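PDB 2CXI: phenylalanyl-tRNA synthetase beta chain from Pyrococcus horikoshii, which is the beta subunit, here an N-terminal fragment, of the tetrameric enzyme that joins phenylalanine to tRNA(Phe) at the expense of ATP. Local coordinates for residues 276-288 / 319-333. Residues are numbered along the deposited sequence; the frame is centred on the assembly and turned at random.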
ATOM      1  N   PRO A 276       8.584   6.328 -20.969  1.00 15.77           N
ATOM      2  CA  PRO A 276       8.584   6.474 -22.434  1.00 16.68           C
ATOM      3  C   PRO A 276       8.591   5.134 -23.138  1.00 17.55           C
ATOM      4  O   PRO A 276       9.008   4.103 -22.573  1.00 18.90           O
ATOM      5  CB  PRO A 276       9.928   7.190 -22.724  1.00 16.45           C
ATOM      6  CG  PRO A 276      10.872   6.620 -21.607  1.00 15.26           C
ATOM      7  CD  PRO A 276       9.938   6.533 -20.392  1.00 16.60           C
ATOM      8  N   ASP A 277       8.132   5.147 -24.368  1.00 18.55           N
ATOM      9  CA  ASP A 277       8.259   3.976 -25.233  1.00 18.32           C
ATOM     10  C   ASP A 277       9.280   4.293 -26.299  1.00 17.95           C
ATOM     11  O   ASP A 277       8.990   5.062 -27.214  1.00 18.44           O
ATOM     12  CB  ASP A 277       6.912   3.714 -25.880  1.00 19.36           C
ATOM     13  CG  ASP A 277       6.921   2.500 -26.828  1.00 22.40           C
ATOM     14  OD1 ASP A 277       7.980   1.861 -27.084  1.00 23.79           O
ATOM     15  OD2 ASP A 277       5.869   2.147 -27.370  1.00 24.32           O
ATOM     16  N   LEU A 278      10.468   3.692 -26.204  1.00 16.71           N
ATOM     17  CA  LEU A 278      11.531   4.003 -27.144  1.00 17.33           C
ATOM     18  C   LEU A 278      11.745   2.879 -28.166  1.00 18.43           C
ATOM     19  O   LEU A 278      12.818   2.773 -28.746  1.00 17.61           O
ATOM     20  CB  LEU A 278      12.808   4.300 -26.391  1.00 18.23           C
ATOM     21  CG  LEU A 278      12.761   5.568 -25.514  1.00 17.28           C
ATOM     22  CD1 LEU A 278      14.123   5.683 -24.844  1.00 18.69           C
ATOM     23  CD2 LEU A 278      12.488   6.860 -26.313  1.00 17.62           C
ATOM     24  N   THR A 279      10.713   2.050 -28.379  1.00 17.91           N
ATOM     25  CA  THR A 279      10.749   1.047 -29.445  1.00 19.41           C
ATOM     26  C   THR A 279      11.098   1.724 -30.792  1.00 19.31           C
ATOM     27  O   THR A 279      10.416   2.680 -31.195  1.00 17.72           O
ATOM     28  CB  THR A 279       9.350   0.428 -29.576  1.00 20.39           C
ATOM     29  OG1 THR A 279       9.022  -0.236 -28.361  1.00 21.16           O
ATOM     30  CG2 THR A 279       9.313  -0.667 -30.657  1.00 22.01           C
ATOM     31  N   PRO A 280      12.124   1.237 -31.491  1.00 20.28           N
ATOM     32  CA  PRO A 280      12.514   1.854 -32.765  1.00 21.23           C
ATOM     33  C   PRO A 280      11.325   1.933 -33.701  1.00 21.79           C
ATOM     34  O   PRO A 280      10.439   1.072 -33.652  1.00 22.19           O
ATOM     35  CB  PRO A 280      13.651   0.949 -33.276  1.00 20.81           C
ATOM     36  CG  PRO A 280      14.170   0.285 -32.033  1.00 22.08           C
ATOM     37  CD  PRO A 280      12.993   0.101 -31.142  1.00 20.29           C
ATOM     38  N   LYS A 281      11.248   2.997 -34.481  1.00 21.45           N
ATOM     39  CA  LYS A 281      10.227   3.079 -35.511  1.00 21.95           C
ATOM     40  C   LYS A 281      10.692   2.417 -36.819  1.00 22.61           C
ATOM     41  O   LYS A 281      11.889   2.183 -37.033  1.00 21.38           O
ATOM     42  CB  LYS A 281       9.776   4.496 -35.718  1.00 21.81           C
ATOM     43  CG  LYS A 281       9.129   5.102 -34.461  1.00 24.65           C
ATOM     44  CD  LYS A 281       9.032   6.607 -34.630  1.00 27.99           C
ATOM     45  CE  LYS A 281       8.251   7.261 -33.504  1.00 29.61           C
ATOM     46  NZ  LYS A 281       7.750   8.586 -33.990  1.00 30.58           N
ATOM     47  N   GLU A 282       9.727   2.059 -37.646  1.00 23.18           N
ATOM     48  CA  GLU A 282      10.019   1.240 -38.834  1.00 25.08           C
ATOM     49  C   GLU A 282       9.592   1.919 -40.128  1.00 23.87           C
ATOM     50  O   GLU A 282       8.585   2.645 -40.168  1.00 22.94           O
ATOM     51  CB  GLU A 282       9.364  -0.149 -38.696  1.00 25.43           C
ATOM     52  CG  GLU A 282       9.893  -0.878 -37.471  1.00 28.09           C
ATOM     53  CD  GLU A 282       9.315  -2.273 -37.272  1.00 29.84           C
ATOM     54  OE1 GLU A 282       8.199  -2.553 -37.776  1.00 36.63           O
ATOM     55  OE2 GLU A 282      10.005  -3.084 -36.615  1.00 33.82           O
ATOM     56  N   PHE A 283      10.366   1.647 -41.181  1.00 24.07           N
ATOM     57  CA  PHE A 283      10.082   2.099 -42.533  1.00 25.39           C
ATOM     58  C   PHE A 283      10.742   1.139 -43.530  1.00 25.57           C
ATOM     59  O   PHE A 283      11.749   0.521 -43.233  1.00 25.48           O
ATOM     60  CB  PHE A 283      10.644   3.505 -42.767  1.00 24.87           C
ATOM     61  CG  PHE A 283       9.871   4.308 -43.796  1.00 26.46           C
ATOM     62  CD1 PHE A 283       8.715   5.010 -43.426  1.00 25.14           C
ATOM     63  CD2 PHE A 283      10.314   4.379 -45.128  1.00 27.06           C
ATOM     64  CE1 PHE A 283       7.996   5.763 -44.380  1.00 29.09           C
ATOM     65  CE2 PHE A 283       9.596   5.146 -46.095  1.00 27.24           C
ATOM     66  CZ  PHE A 283       8.450   5.827 -45.722  1.00 26.25           C
ATOM     67  N   GLU A 284      10.166   1.042 -44.725  1.00 27.09           N
ATOM     68  CA  GLU A 284      10.707   0.185 -45.777  1.00 28.56           C
ATOM     69  C   GLU A 284      10.873   0.988 -47.050  1.00 27.58           C
ATOM     70  O   GLU A 284       9.976   1.736 -47.437  1.00 28.60           O
ATOM     71  CB  GLU A 284       9.771  -1.002 -46.042  1.00 28.61           C
ATOM     72  CG  GLU A 284       9.478  -1.853 -44.821  1.00 31.08           C
ATOM     73  CD  GLU A 284       8.881  -3.218 -45.185  1.00 32.94           C
ATOM     74  OE1 GLU A 284       8.990  -3.619 -46.373  1.00 39.89           O
ATOM     75  OE2 GLU A 284       8.336  -3.895 -44.285  1.00 37.48           O
ATOM     76  N   VAL A 285      12.024   0.852 -47.688  1.00 27.15           N
ATOM     77  CA  VAL A 285      12.268   1.546 -48.951  1.00 27.48           C
ATOM     78  C   VAL A 285      12.969   0.605 -49.958  1.00 26.62           C
ATOM     79  O   VAL A 285      13.834  -0.189 -49.594  1.00 26.04           O
ATOM     80  CB  VAL A 285      13.087   2.883 -48.748  1.00 26.66           C
ATOM     81  CG1 VAL A 285      14.527   2.590 -48.393  1.00 27.29           C
ATOM     82  CG2 VAL A 285      12.975   3.801 -49.982  1.00 27.49           C
ATOM     83  N   GLU A 286      12.596   0.728 -51.222  1.00 27.37           N
ATOM     84  CA  GLU A 286      13.284   0.007 -52.317  1.00 27.82           C
ATOM     85  C   GLU A 286      14.588   0.735 -52.615  1.00 27.70           C
ATOM     86  O   GLU A 286      14.561   1.920 -52.895  1.00 27.01           O
ATOM     87  CB  GLU A 286      12.385   0.046 -53.576  1.00 28.41           C
ATOM     88  CG  GLU A 286      11.121  -0.798 -53.444  1.00 30.29           C
ATOM     89  CD  GLU A 286      11.442  -2.282 -53.386  1.00 35.01           C
ATOM     90  OE1 GLU A 286      12.594  -2.665 -53.729  1.00 37.65           O
ATOM     91  OE2 GLU A 286      10.558  -3.069 -52.982  1.00 38.32           O
ATOM     92  N   LEU A 287      15.727   0.042 -52.585  1.00 27.80           N
ATOM     93  CA  LEU A 287      17.012   0.723 -52.821  1.00 27.85           C
ATOM     94  C   LEU A 287      17.147   1.306 -54.236  1.00 28.15           C
ATOM     95  O   LEU A 287      17.866   2.281 -54.461  1.00 26.42           O
ATOM     96  CB  LEU A 287      18.180  -0.190 -52.500  1.00 28.31           C
ATOM     97  CG  LEU A 287      18.215  -0.533 -51.001  1.00 29.99           C
ATOM     98  CD1 LEU A 287      19.081  -1.722 -50.757  1.00 34.64           C
ATOM     99  CD2 LEU A 287      18.689   0.641 -50.169  1.00 30.29           C
ATOM    100  N   ASP A 288      16.427   0.724 -55.189  1.00 27.67           N
ATOM    101  CA  ASP A 288      16.476   1.287 -56.538  1.00 28.59           C
ATOM    102  C   ASP A 288      15.720   2.630 -56.622  1.00 27.87           C
ATOM    103  O   ASP A 288      16.062   3.458 -57.447  1.00 27.60           O
ATOM    104  CB  ASP A 288      16.068   0.273 -57.605  1.00 29.31           C
ATOM    105  CG  ASP A 288      16.679   0.594 -58.971  1.00 32.75           C
ATOM    106  OD1 ASP A 288      17.925   0.510 -59.167  1.00 37.12           O
ATOM    107  OD2 ASP A 288      15.967   0.979 -59.896  1.00 36.58           O
ATOM    108  N   GLY A 319      17.052  -6.202 -52.749  1.00 40.38           N
ATOM    109  CA  GLY A 319      16.988  -4.784 -53.124  1.00 39.16           C
ATOM    110  C   GLY A 319      16.062  -3.900 -52.289  1.00 38.18           C
ATOM    111  O   GLY A 319      15.951  -2.693 -52.548  1.00 38.42           O
ATOM    112  N   ARG A 320      15.378  -4.460 -51.299  1.00 37.01           N
ATOM    113  CA  ARG A 320      14.603  -3.580 -50.424  1.00 36.29           C
ATOM    114  C   ARG A 320      15.029  -3.543 -48.972  1.00 34.89           C
ATOM    115  O   ARG A 320      15.340  -4.573 -48.369  1.00 34.61           O
ATOM    116  CB  ARG A 320      13.091  -3.711 -50.605  1.00 37.66           C
ATOM    117  CG  ARG A 320      12.408  -4.869 -49.953  1.00 39.91           C
ATOM    118  CD  ARG A 320      11.036  -4.475 -49.387  1.00 46.74           C
ATOM    119  NE  ARG A 320      10.430  -3.350 -50.109  1.00 49.41           N
ATOM    120  CZ  ARG A 320       9.308  -2.736 -49.748  1.00 49.60           C
ATOM    121  NH1 ARG A 320       8.656  -3.128 -48.664  1.00 50.92           N
ATOM    122  NH2 ARG A 320       8.837  -1.725 -50.462  1.00 49.19           N
ATOM    123  N   ALA A 321      15.111  -2.319 -48.447  1.00 32.95           N
ATOM    124  CA  ALA A 321      15.676  -2.073 -47.139  1.00 30.73           C
ATOM    125  C   ALA A 321      14.553  -1.974 -46.104  1.00 29.54           C
ATOM    126  O   ALA A 321      13.669  -1.114 -46.193  1.00 28.53           O
ATOM    127  CB  ALA A 321      16.538  -0.815 -47.171  1.00 30.24           C
ATOM    128  N   LYS A 322      14.575  -2.895 -45.147  1.00 28.97           N
ATOM    129  CA  LYS A 322      13.747  -2.762 -43.944  1.00 28.67           C
ATOM    130  C   LYS A 322      14.542  -1.917 -42.925  1.00 26.33           C
ATOM    131  O   LYS A 322      15.638  -2.288 -42.514  1.00 25.93           O
ATOM    132  CB  LYS A 322      13.410  -4.142 -43.377  1.00 28.95           C
ATOM    133  CG  LYS A 322      12.345  -4.920 -44.173  1.00 30.90           C
ATOM    134  CD  LYS A 322      11.960  -6.236 -43.418  1.00 32.01           C
ATOM    135  CE  LYS A 322      10.481  -6.566 -43.608  1.00 38.26           C
ATOM    136  NZ  LYS A 322       9.835  -7.156 -42.353  1.00 41.69           N
ATOM    137  N   LEU A 323      13.988  -0.771 -42.550  1.00 24.78           N
ATOM    138  CA  LEU A 323      14.723   0.211 -41.721  1.00 22.60           C
ATOM    139  C   LEU A 323      14.108   0.306 -40.341  1.00 21.41           C
ATOM    140  O   LEU A 323      12.901   0.175 -40.210  1.00 21.20           O
ATOM    141  CB  LEU A 323      14.625   1.607 -42.343  1.00 22.16           C
ATOM    142  CG  LEU A 323      15.043   1.701 -43.813  1.00 21.74           C
ATOM    143  CD1 LEU A 323      14.710   3.121 -44.348  1.00 21.69           C
ATOM    144  CD2 LEU A 323      16.527   1.362 -43.931  1.00 23.43           C
ATOM    145  N   LYS A 324      14.951   0.547 -39.342  1.00 20.34           N
ATOM    146  CA  LYS A 324      14.484   1.022 -38.049  1.00 20.78           C
ATOM    147  C   LYS A 324      15.185   2.368 -37.788  1.00 19.39           C
ATOM    148  O   LYS A 324      16.323   2.544 -38.174  1.00 18.64           O
ATOM    149  CB  LYS A 324      14.814   0.021 -36.935  1.00 20.47           C
ATOM    150  CG  LYS A 324      13.989  -1.270 -37.032  1.00 21.82           C
ATOM    151  CD  LYS A 324      14.287  -2.179 -35.904  1.00 23.72           C
ATOM    152  CE  LYS A 324      13.493  -3.468 -36.106  1.00 28.85           C
ATOM    153  NZ  LYS A 324      14.072  -4.504 -35.235  1.00 32.71           N
ATOM    154  N   TYR A 325      14.491   3.280 -37.119  1.00 19.40           N
ATOM    155  CA  TYR A 325      15.077   4.569 -36.751  1.00 19.58           C
ATOM    156  C   TYR A 325      14.628   4.976 -35.350  1.00 19.68           C
ATOM    157  O   TYR A 325      13.643   4.412 -34.817  1.00 20.15           O
ATOM    158  CB  TYR A 325      14.742   5.627 -37.826  1.00 19.23           C
ATOM    159  CG  TYR A 325      13.248   5.924 -38.008  1.00 20.87           C
ATOM    160  CD1 TYR A 325      12.464   5.179 -38.903  1.00 20.53           C
ATOM    161  CD2 TYR A 325      12.639   6.963 -37.310  1.00 17.61           C
ATOM    162  CE1 TYR A 325      11.090   5.480 -39.116  1.00 22.65           C
ATOM    163  CE2 TYR A 325      11.287   7.270 -37.492  1.00 21.63           C
ATOM    164  CZ  TYR A 325      10.513   6.530 -38.395  1.00 24.10           C
ATOM    165  OH  TYR A 325       9.167   6.848 -38.555  1.00 24.03           O
ATOM    166  N   PRO A 326      15.361   5.909 -34.725  1.00 19.85           N
ATOM    167  CA  PRO A 326      15.149   6.248 -33.297  1.00 19.17           C
ATOM    168  C   PRO A 326      13.744   6.786 -33.028  1.00 18.26           C
ATOM    169  O   PRO A 326      13.178   7.487 -33.875  1.00 16.76           O
ATOM    170  CB  PRO A 326      16.164   7.363 -33.043  1.00 20.32           C
ATOM    171  CG  PRO A 326      17.206   7.188 -34.114  1.00 19.59           C
ATOM    172  CD  PRO A 326      16.486   6.677 -35.316  1.00 20.20           C
ATOM    173  N   ALA A 327      13.175   6.429 -31.871  1.00 17.56           N
ATOM    174  CA  ALA A 327      11.822   6.873 -31.479  1.00 17.27           C
ATOM    175  C   ALA A 327      11.773   8.372 -31.176  1.00 18.18           C
ATOM    176  O   ALA A 327      10.680   8.918 -30.990  1.00 18.23           O
ATOM    177  CB  ALA A 327      11.345   6.089 -30.230  1.00 16.98           C
ATOM    178  N   PHE A 328      12.939   9.027 -31.099  1.00 16.92           N
ATOM    179  CA  PHE A 328      12.999  10.513 -30.933  1.00 17.49           C
ATOM    180  C   PHE A 328      12.732  11.311 -32.252  1.00 18.20           C
ATOM    181  O   PHE A 328      12.692  12.549 -32.238  1.00 16.52           O
ATOM    182  CB  PHE A 328      14.288  10.971 -30.195  1.00 16.71           C
ATOM    183  CG  PHE A 328      15.595  10.643 -30.912  1.00 17.00           C
ATOM    184  CD1 PHE A 328      16.510   9.788 -30.317  1.00 15.97           C
ATOM    185  CD2 PHE A 328      15.931  11.230 -32.145  1.00 17.29           C
ATOM    186  CE1 PHE A 328      17.715   9.466 -30.941  1.00 19.63           C
ATOM    187  CE2 PHE A 328      17.148  10.947 -32.774  1.00 18.56           C
ATOM    188  CZ  PHE A 328      18.048  10.051 -32.180  1.00 18.99           C
ATOM    189  N   ARG A 329      12.542  10.583 -33.369  1.00 17.62           N
ATOM    190  CA  ARG A 329      12.179  11.187 -34.662  1.00 19.39           C
ATOM    191  C   ARG A 329      10.728  10.889 -35.009  1.00 20.12           C
ATOM    192  O   ARG A 329      10.237   9.777 -34.775  1.00 19.92           O
ATOM    193  CB  ARG A 329      13.051  10.640 -35.803  1.00 19.35           C
ATOM    194  CG  ARG A 329      14.540  11.026 -35.785  1.00 18.17           C
ATOM    195  CD  ARG A 329      15.240  10.589 -37.034  1.00 19.45           C
ATOM    196  NE  ARG A 329      14.756  11.241 -38.267  1.00 19.11           N
ATOM    197  CZ  ARG A 329      15.388  11.104 -39.443  1.00 18.99           C
ATOM    198  NH1 ARG A 329      16.478  10.323 -39.516  1.00 17.53           N
ATOM    199  NH2 ARG A 329      14.939  11.714 -40.533  1.00 15.16           N
ATOM    200  N   ASP A 330      10.031  11.881 -35.540  1.00 21.94           N
ATOM    201  CA  ASP A 330       8.714  11.635 -36.087  1.00 23.76           C
ATOM    202  C   ASP A 330       8.518  12.383 -37.418  1.00 24.46           C
ATOM    203  O   ASP A 330       7.385  12.581 -37.862  1.00 24.96           O
ATOM    204  CB  ASP A 330       7.587  11.922 -35.053  1.00 24.94           C
ATOM    205  CG  ASP A 330       7.265  13.418 -34.907  1.00 29.42           C
ATOM    206  OD1 ASP A 330       8.055  14.273 -35.421  1.00 31.91           O
ATOM    207  OD2 ASP A 330       6.240  13.825 -34.283  1.00 31.46           O
ATOM    208  N   ASP A 331       9.625  12.764 -38.058  1.00 24.23           N
ATOM    209  CA  ASP A 331       9.586  13.493 -39.313  1.00 24.88           C
ATOM    210  C   ASP A 331       9.519  12.608 -40.557  1.00 25.62           C
ATOM    211  O   ASP A 331       9.260  13.117 -41.644  1.00 26.75           O
ATOM    212  CB  ASP A 331      10.824  14.396 -39.465  1.00 23.89           C
ATOM    213  CG  ASP A 331      12.125  13.619 -39.408  1.00 23.42           C
ATOM    214  OD1 ASP A 331      12.288  12.775 -38.477  1.00 22.21           O
ATOM    215  OD2 ASP A 331      13.048  13.783 -40.252  1.00 21.39           O
ATOM    216  N   ILE A 332       9.770  11.312 -40.420  1.00 25.66           N
ATOM    217  CA  ILE A 332       9.771  10.407 -41.569  1.00 25.33           C
ATOM    218  C   ILE A 332       8.338  10.013 -41.915  1.00 28.08           C
ATOM    219  O   ILE A 332       7.609   9.516 -41.050  1.00 27.49           O
ATOM    220  CB  ILE A 332      10.633   9.177 -41.285  1.00 24.96           C
ATOM    221  CG1 ILE A 332      12.109   9.579 -41.162  1.00 24.36           C
ATOM    222  CG2 ILE A 332      10.477   8.140 -42.399  1.00 23.77           C
ATOM    223  CD1 ILE A 332      12.955   8.513 -40.533  1.00 21.36           C
HETATM  224  N   MSE A 333       7.930  10.273 -43.163  1.00 28.80           N
HETATM  225  CA  MSE A 333       6.557   9.996 -43.635  1.00 32.05           C
HETATM  226  C   MSE A 333       6.565   9.307 -45.004  1.00 29.70           C
HETATM  227  O   MSE A 333       5.783   8.396 -45.256  1.00 29.16           O
HETATM  228  CB  MSE A 333       5.767  11.302 -43.759  1.00 33.43           C
HETATM  229  CG  MSE A 333       4.703  11.565 -42.711  0.50 34.59           C
HETATM  230 SE   MSE A 333       4.315  13.485 -42.512  0.50 39.45          SE
HETATM  231  CE  MSE A 333       2.404  13.347 -42.273  0.50 36.70           C
TER
HETATM  232  O   HOH W   1      14.455   4.470 -30.133  1.00 21.98           O
HETATM  233  O   HOH W   2       7.580   8.982 -30.917  1.00 35.00           O
HETATM  234  O   HOH W   3       7.537   4.913 -39.276  1.00 31.67           O
HETATM  235  O   HOH W   4      15.279  -1.728 -55.206  1.00 31.02           O
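Lys281 lies across the ring of Tyr325, its partner in an antiparallel hydrogen-bonded pair between strands 281-286 and 320-325. CB makes a CH-pi contact over one face, 3.7 Å from the ring centroid; with CG anti to the carbonyl carbon (chi1 -62°) and the chain extended beyond, CD passes 3.7 Å from Tyr325 CE2. CE then nears Arg329 O, and NZ donates to that carbonyl at 2.9 Å, tilted from its plane, and weakly to a water that in turn donates to Ala327 O. The opposite face of Tyr325 is covered by Ile332 CD1, so the ring is sandwiched; its OH reaches Glu282 O through another water. Replacing Tyr325 by an alanine is likely to open a gap between Lys281 and Ile332 and leave that water without its hydroxyl partner. Ile332 CG2 also sits over a face of Phe283, 4.1 Å from the ring centroid, joining the loop after the Pro326-Arg329 turn to the sheet. On the sheet face carrying Glu282, Glu284 and Glu286, Arg320 NE donates to Glu286 OE2 at 2.9 Å in a salt bridge, from above the carboxylate plane. The Arg329 side chain turns away from Lys281, grips Asp331, a predicted magnesium ligand, side-on with NE and NH2, and forms a salt bridge with Asp341. In this B5 domain, strand 320-325 is the middle of three, with 313-317 beyond it; Phe283, Val285, Leu323 and Ile332 rest on Ile338 of helix 335-346, and Leu323 also meets helix 300-309.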